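Side-chain contacts in beta-Ala-His dipeptidase (Homo sapiens, PDB 3DLJ), which hydrolyses carnosine, anserine and other Xaa-His dipeptides as a secreted, homodimeric enzyme with two zinc ions in each subunit: residues L280-E283 with E284-Y288; E314-M317 with H318-Y322; R354-P357 with H358-V361. All coordinates share one frame; numbering follows the deposited sequence.

Followed from the N terminus, the three contacts come in series, none nested in or crossing another. Interaction 1 starts the helix 282-289, where the preceding loop folds against its first turn. Interaction 2 finishes the helix 312-320 and leads the chain towards strand 324-331, and interaction 3 closes the tight turn between strand 346-355 and helix 361-377. Though local in sequence, they join up in space. Interactions 1 and 2 are tied by the salt bridge of E284 with R321 and by Y288 packing on W320 and R321, while V356 of interaction 3 rests against the backbone of W320, R321 and Y322. Interactions 1 and 3 do not touch; interaction 2 lies between them.

Interaction 1: residues L280-E283 with E284-Y288; sequences LTEE and EINTY
L280 and I285 make the apolar part of this helix start. The leucine comes across the isoleucine at about a right angle, with L280 CG 3.7 Å from I285 CG1. Of its two methyls, CD2 faces I285 as well, while L280 CD1 lies 3.6 Å from E284 OE1 and so flanks the carboxylate. That carboxylate is carried there by an extended chain with CG anti to the backbone N (chi1 -170°), and its polar end is engaged by the salt bridge from E284 OE2 to R321 NE.

Capping is the second theme. T281 is the N-cap residue, and its OG1 accepts a weak bond from E284 N at 3.3 Å. A chi1 near 60° turns the hydroxyl back over the first turn. The carbonyl of T281 is used more firmly, taking an almost straight bond from I285 N, which lies 2.9 Å from T281 O. The following residues continue the i to i+4 pattern, with N286 N bound to E282 O and T287 N to E283 O; T287 OG1 adds a weak bond to E283 O.

Water supplies the third kind of link. E282, its chain bent at chi2, approaches N286 with carboxylate and amide planes 59° apart. E282 OE1 and N286 ND2 stand 3.6 Å from each other without a direct hydrogen bond; instead a water joins the two groups, donating both to E282 OE2 and to N286 OD1, the latter at 3.0 Å.

The polar face formed by E282, E283, N286 and T287 is exposed, whereas the other side of helix 282-289, with L280 just before it, faces helix 312-320: L280 and I285 touch M317, the ring of Y288 meets that of W320, and L280 also reaches Y322 in the segment leading to strand 324-331.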
# COMPACT_ATOMS: atom_id res chain seq x y z
N LEU A 280 -10.95 -17.30 -17.40
CA LEU A 280 -11.73 -16.15 -17.81
C LEU A 280 -13.07 -16.60 -18.40
O LEU A 280 -13.09 -17.50 -19.27
CB LEU A 280 -10.95 -15.32 -18.84
CG LEU A 280 -11.56 -13.98 -19.25
CD1 LEU A 280 -11.92 -13.11 -18.05
CD2 LEU A 280 -10.61 -13.24 -20.19
N THR A 281 -14.17 -16.03 -17.89
CA THR A 281 -15.53 -16.32 -18.39
C THR A 281 -16.14 -15.10 -19.07
O THR A 281 -15.68 -13.98 -18.89
CB THR A 281 -16.51 -16.80 -17.27
OG1 THR A 281 -16.66 -15.81 -16.25
CG2 THR A 281 -16.05 -18.11 -16.65
N GLU A 282 -17.17 -15.34 -19.87
CA GLU A 282 -18.06 -14.32 -20.43
C GLU A 282 -18.56 -13.28 -19.40
O GLU A 282 -18.50 -12.08 -19.64
CB GLU A 282 -19.24 -15.02 -21.11
CG GLU A 282 -20.60 -14.31 -21.04
CD GLU A 282 -20.73 -13.16 -22.03
OE1 GLU A 282 -21.88 -12.85 -22.42
OE2 GLU A 282 -19.69 -12.57 -22.42
N GLU A 283 -19.09 -13.77 -18.28
CA GLU A 283 -19.57 -12.96 -17.17
C GLU A 283 -18.49 -11.99 -16.71
O GLU A 283 -18.74 -10.78 -16.57
CB GLU A 283 -19.94 -13.86 -15.99
CG GLU A 283 -21.29 -13.56 -15.41
CD GLU A 283 -21.24 -13.25 -13.92
OE1 GLU A 283 -20.18 -12.81 -13.42
OE2 GLU A 283 -22.29 -13.43 -13.26
N GLU A 284 -17.30 -12.54 -16.47
CA GLU A 284 -16.15 -11.80 -16.00
C GLU A 284 -15.71 -10.75 -17.01
O GLU A 284 -15.50 -9.60 -16.64
CB GLU A 284 -14.99 -12.73 -15.68
CG GLU A 284 -13.89 -12.01 -14.96
CD GLU A 284 -12.79 -12.91 -14.49
OE1 GLU A 284 -12.87 -14.13 -14.74
OE2 GLU A 284 -11.84 -12.40 -13.85
N ILE A 285 -15.59 -11.15 -18.27
CA ILE A 285 -15.28 -10.21 -19.35
C ILE A 285 -16.24 -9.00 -19.32
O ILE A 285 -15.82 -7.85 -19.46
CB ILE A 285 -15.30 -10.92 -20.72
CG1 ILE A 285 -14.07 -11.85 -20.86
CG2 ILE A 285 -15.28 -9.90 -21.87
CD1 ILE A 285 -14.26 -13.02 -21.84
N ASN A 286 -17.53 -9.27 -19.11
CA ASN A 286 -18.55 -8.23 -19.09
C ASN A 286 -18.37 -7.18 -17.99
O ASN A 286 -18.53 -5.99 -18.23
CB ASN A 286 -19.94 -8.87 -19.01
CG ASN A 286 -20.45 -9.32 -20.38
OD1 ASN A 286 -19.79 -9.10 -21.40
ND2 ASN A 286 -21.63 -9.94 -20.40
N THR A 287 -18.00 -7.65 -16.80
CA THR A 287 -17.62 -6.81 -15.67
C THR A 287 -16.51 -5.81 -16.03
O THR A 287 -16.56 -4.65 -15.59
CB THR A 287 -17.20 -7.72 -14.47
OG1 THR A 287 -18.34 -8.45 -14.00
CG2 THR A 287 -16.62 -6.93 -13.33
N TYR A 288 -15.53 -6.25 -16.81
CA TYR A 288 -14.44 -5.38 -17.26
C TYR A 288 -14.87 -4.37 -18.31
O TYR A 288 -14.44 -3.22 -18.27
CB TYR A 288 -13.25 -6.22 -17.74
CG TYR A 288 -12.48 -6.79 -16.58
CD1 TYR A 288 -12.79 -8.04 -16.05
CD2 TYR A 288 -11.47 -6.06 -15.99
CE1 TYR A 288 -12.08 -8.55 -14.96
CE2 TYR A 288 -10.76 -6.55 -14.92
CZ TYR A 288 -11.07 -7.78 -14.40
OH TYR A 288 -10.33 -8.21 -13.32
O HOH W 1 -18.21 -10.74 -23.28

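Interaction 2: residues E314-M317 with H318-Y322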
# COMPACT_ATOMS: atom_id res chain seq x y z
N GLU A 314 -7.95 -5.79 -21.45
CA GLU A 314 -6.67 -6.47 -21.27
C GLU A 314 -5.80 -5.81 -20.22
O GLU A 314 -5.21 -6.52 -19.40
CB GLU A 314 -5.90 -6.54 -22.59
CG GLU A 314 -6.26 -7.73 -23.47
CD GLU A 314 -5.78 -7.53 -24.91
OE1 GLU A 314 -6.13 -6.48 -25.52
OE2 GLU A 314 -5.06 -8.42 -25.43
N ILE A 315 -5.73 -4.48 -20.25
CA ILE A 315 -4.97 -3.68 -19.27
C ILE A 315 -5.43 -3.96 -17.84
O ILE A 315 -4.61 -4.26 -16.97
CB ILE A 315 -5.09 -2.14 -19.53
CG1 ILE A 315 -4.44 -1.75 -20.87
CG2 ILE A 315 -4.57 -1.32 -18.32
CD1 ILE A 315 -2.97 -1.99 -20.90
N LEU A 316 -6.73 -3.86 -17.62
CA LEU A 316 -7.31 -4.00 -16.28
C LEU A 316 -7.21 -5.42 -15.74
O LEU A 316 -6.85 -5.61 -14.57
CB LEU A 316 -8.77 -3.53 -16.27
CG LEU A 316 -8.99 -2.01 -16.40
CD1 LEU A 316 -10.47 -1.71 -16.34
CD2 LEU A 316 -8.25 -1.27 -15.32
N MET A 317 -7.49 -6.40 -16.60
CA MET A 317 -7.34 -7.81 -16.25
C MET A 317 -5.90 -8.19 -15.89
O MET A 317 -5.68 -8.98 -14.96
CB MET A 317 -7.84 -8.71 -17.37
CG MET A 317 -9.35 -8.71 -17.56
SD MET A 317 -9.80 -9.98 -18.74
CE MET A 317 -11.45 -9.40 -19.24
N HIS A 318 -4.94 -7.65 -16.63
CA HIS A 318 -3.54 -7.95 -16.32
C HIS A 318 -3.03 -7.35 -15.00
O HIS A 318 -2.13 -7.89 -14.37
CB HIS A 318 -2.63 -7.70 -17.53
CG HIS A 318 -2.65 -8.84 -18.49
ND1 HIS A 318 -3.61 -8.96 -19.47
CD2 HIS A 318 -1.89 -9.96 -18.57
CE1 HIS A 318 -3.43 -10.10 -20.13
NE2 HIS A 318 -2.39 -10.72 -19.59
N LEU A 319 -3.69 -6.27 -14.60
CA LEU A 319 -3.53 -5.63 -13.30
C LEU A 319 -4.25 -6.35 -12.16
O LEU A 319 -3.75 -6.42 -11.03
CB LEU A 319 -4.08 -4.20 -13.39
CG LEU A 319 -3.30 -3.12 -14.13
CD1 LEU A 319 -3.93 -1.74 -13.87
CD2 LEU A 319 -1.81 -3.15 -13.69
N TRP A 320 -5.43 -6.89 -12.45
CA TRP A 320 -6.32 -7.34 -11.38
C TRP A 320 -6.46 -8.85 -11.21
O TRP A 320 -6.65 -9.33 -10.10
CB TRP A 320 -7.71 -6.74 -11.54
CG TRP A 320 -7.78 -5.24 -11.49
CD1 TRP A 320 -6.80 -4.36 -11.07
CD2 TRP A 320 -8.91 -4.44 -11.82
NE1 TRP A 320 -7.25 -3.07 -11.16
CE2 TRP A 320 -8.54 -3.09 -11.62
CE3 TRP A 320 -10.22 -4.73 -12.28
CZ2 TRP A 320 -9.43 -2.03 -11.86
CZ3 TRP A 320 -11.09 -3.68 -12.53
CH2 TRP A 320 -10.69 -2.34 -12.31
N ARG A 321 -6.39 -9.58 -12.31
CA ARG A 321 -6.81 -10.99 -12.31
C ARG A 321 -5.87 -11.95 -13.05
O ARG A 321 -6.13 -13.16 -13.12
CB ARG A 321 -8.28 -11.12 -12.77
CG ARG A 321 -8.57 -10.75 -14.23
CD ARG A 321 -8.34 -11.95 -15.17
NE ARG A 321 -9.28 -13.05 -14.92
CZ ARG A 321 -9.02 -14.35 -15.11
NH1 ARG A 321 -7.82 -14.75 -15.53
NH2 ARG A 321 -9.94 -15.26 -14.86
N TYR A 322 -4.78 -11.41 -13.58
CA TYR A 322 -3.67 -12.23 -14.06
C TYR A 322 -2.44 -12.01 -13.17
O TYR A 322 -2.24 -10.92 -12.65
CB TYR A 322 -3.35 -11.92 -15.52
CG TYR A 322 -4.37 -12.39 -16.53
CD1 TYR A 322 -5.12 -11.48 -17.27
CD2 TYR A 322 -4.57 -13.75 -16.79
CE1 TYR A 322 -6.03 -11.88 -18.22
CE2 TYR A 322 -5.49 -14.16 -17.73
CZ TYR A 322 -6.22 -13.21 -18.45
OH TYR A 322 -7.15 -13.60 -19.41
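M317 meets two residues of the following turn at once. Its CB lies 3.7 Å from Y322 CE1, while M317 CG and the aliphatic part of R321 run alongside each other; the sulfur makes an oblique Met-aromatic contact, with SD 5.5 Å from the centre of the Y322 ring. On another side of the helix L316 and W320 point the same way, and L316 CD2 makes a CH-pi contact over the face of the six-membered ring, 4.2 Å from its centroid. The carbonyl oxygen L316 O also lies over one face of the indole, towards its rim.

A polar grip holds the imidazole of H318. E314 O accepts from H318 ND1 at 2.9 Å and from H318 N at 3.0 Å, the two donors reaching it from opposite faces of the carbonyl plane. Since E314 O lies within 2° of the ring plane, the bond helps to fix the rotation of the imidazole, over whose centre Y322 CD1 sits 3.5 Å above the plane. F309 stacks on the same ring.

Farther out, R321 NH2 binds V278 O, and W320 packs on strand 421-425. M317 O, bonded by both R321 N and Y322 N, marks a helix C-terminus ending in a pi-turn, within what is probably the dimerisation (lid) domain of this M20 peptidase.

Interaction 3: residues R354-P357 with H358-V361; sequences RLVP and HMNV
The imidazole of H358 is the flat group at the outer bend, and P357 approaches it obliquely: the proline offers CB, 3.6 Å from H358 CD2. The peptide bond joining these two residues is cis, which draws P357 CA and H358 CA to 2.9 Å from each other. The peptide group of V356, by contrast, is approached in its plane: M359 N lies in the carbonyl plane and binds V356 O at 2.8 Å, nearly straight at 169°.

This bond closes a four-residue beta turn, V356 to M359, with the cis link at its centre as in type VI turns, although histidine takes the place that proline usually fills. The turn reverses the chain between strand 346-355, whose L355 is paired by backbone bonds with G223, and helix 361-377, where N360 is the N-cap and its OD1 accepts from A363 N.

M359 folds back inside the bend. With CG beside the backbone N, an extended chi2 (170°) sets M359 SD 3.6 Å from V356 N, a weak but nearly straight hydrogen bond; the bend at chi3 then swings the terminal methyl CE to 4.1 Å from L355 CD2. V356 CG2 touches the sulfur too, with 3.9 Å between CG2 and M359 SD. Cut back to an alanine, M359 would probably leave V356 N without its weak sulfur acceptor and open a gap beside L355 and V356. The other branch of the leucine goes to the start of the helix, L355 CD1 standing 3.7 Å from V361 CG2, and V361 in turn packs on M389 and H394 of strand 384-397.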
# COMPACT_ATOMS: atom_id res chain seq x y z
N ARG A 354 2.91 -11.24 -8.33
CA ARG A 354 1.59 -10.93 -7.83
C ARG A 354 0.67 -12.10 -8.08
O ARG A 354 0.67 -12.69 -9.16
CB ARG A 354 1.08 -9.65 -8.48
CG ARG A 354 1.98 -8.46 -8.20
CD ARG A 354 1.76 -7.87 -6.79
NE ARG A 354 2.69 -6.77 -6.50
CZ ARG A 354 2.76 -6.11 -5.33
NH1 ARG A 354 3.65 -5.13 -5.18
NH2 ARG A 354 1.96 -6.44 -4.32
N LEU A 355 -0.09 -12.47 -7.05
CA LEU A 355 -0.88 -13.68 -7.13
C LEU A 355 -2.36 -13.36 -7.25
O LEU A 355 -2.83 -12.36 -6.73
CB LEU A 355 -0.62 -14.57 -5.92
CG LEU A 355 0.85 -14.81 -5.53
CD1 LEU A 355 0.90 -15.75 -4.31
CD2 LEU A 355 1.61 -15.43 -6.66
N VAL A 356 -3.07 -14.22 -7.97
CA VAL A 356 -4.50 -14.07 -8.21
C VAL A 356 -5.20 -15.42 -7.95
O VAL A 356 -4.54 -16.46 -7.90
CB VAL A 356 -4.77 -13.58 -9.68
CG1 VAL A 356 -4.09 -12.25 -9.94
CG2 VAL A 356 -4.34 -14.64 -10.71
N PRO A 357 -6.52 -15.40 -7.72
CA PRO A 357 -7.28 -16.65 -7.67
C PRO A 357 -7.06 -17.52 -8.91
O PRO A 357 -7.08 -16.99 -10.02
CB PRO A 357 -8.74 -16.17 -7.60
CG PRO A 357 -8.68 -14.79 -7.07
CD PRO A 357 -7.35 -14.21 -7.44
N HIS A 358 -6.85 -18.83 -8.75
CA HIS A 358 -6.78 -19.51 -7.46
C HIS A 358 -5.38 -20.01 -7.09
O HIS A 358 -5.23 -21.16 -6.68
CB HIS A 358 -7.75 -20.70 -7.43
CG HIS A 358 -9.14 -20.33 -7.04
ND1 HIS A 358 -10.26 -20.94 -7.56
CD2 HIS A 358 -9.60 -19.38 -6.18
CE1 HIS A 358 -11.34 -20.39 -7.04
NE2 HIS A 358 -10.97 -19.44 -6.20
N MET A 359 -4.36 -19.16 -7.23
CA MET A 359 -2.97 -19.59 -7.02
C MET A 359 -2.60 -19.92 -5.55
O MET A 359 -2.89 -19.16 -4.63
CB MET A 359 -1.99 -18.55 -7.60
CG MET A 359 -2.21 -18.23 -9.09
SD MET A 359 -1.26 -16.81 -9.71
CE MET A 359 0.37 -17.58 -9.92
N ASN A 360 -1.91 -21.04 -5.36
CA ASN A 360 -1.35 -21.42 -4.06
C ASN A 360 0.09 -20.88 -3.82
O ASN A 360 1.01 -21.18 -4.59
CB ASN A 360 -1.38 -22.94 -3.92
CG ASN A 360 -0.97 -23.40 -2.53
OD1 ASN A 360 0.17 -23.80 -2.31
ND2 ASN A 360 -1.91 -23.31 -1.57
N VAL A 361 0.27 -20.13 -2.74
CA VAL A 361 1.58 -19.61 -2.31
C VAL A 361 2.66 -20.70 -2.20
O VAL A 361 3.79 -20.51 -2.68
CB VAL A 361 1.47 -18.83 -0.96
CG1 VAL A 361 2.83 -18.40 -0.47
CG2 VAL A 361 0.59 -17.60 -1.10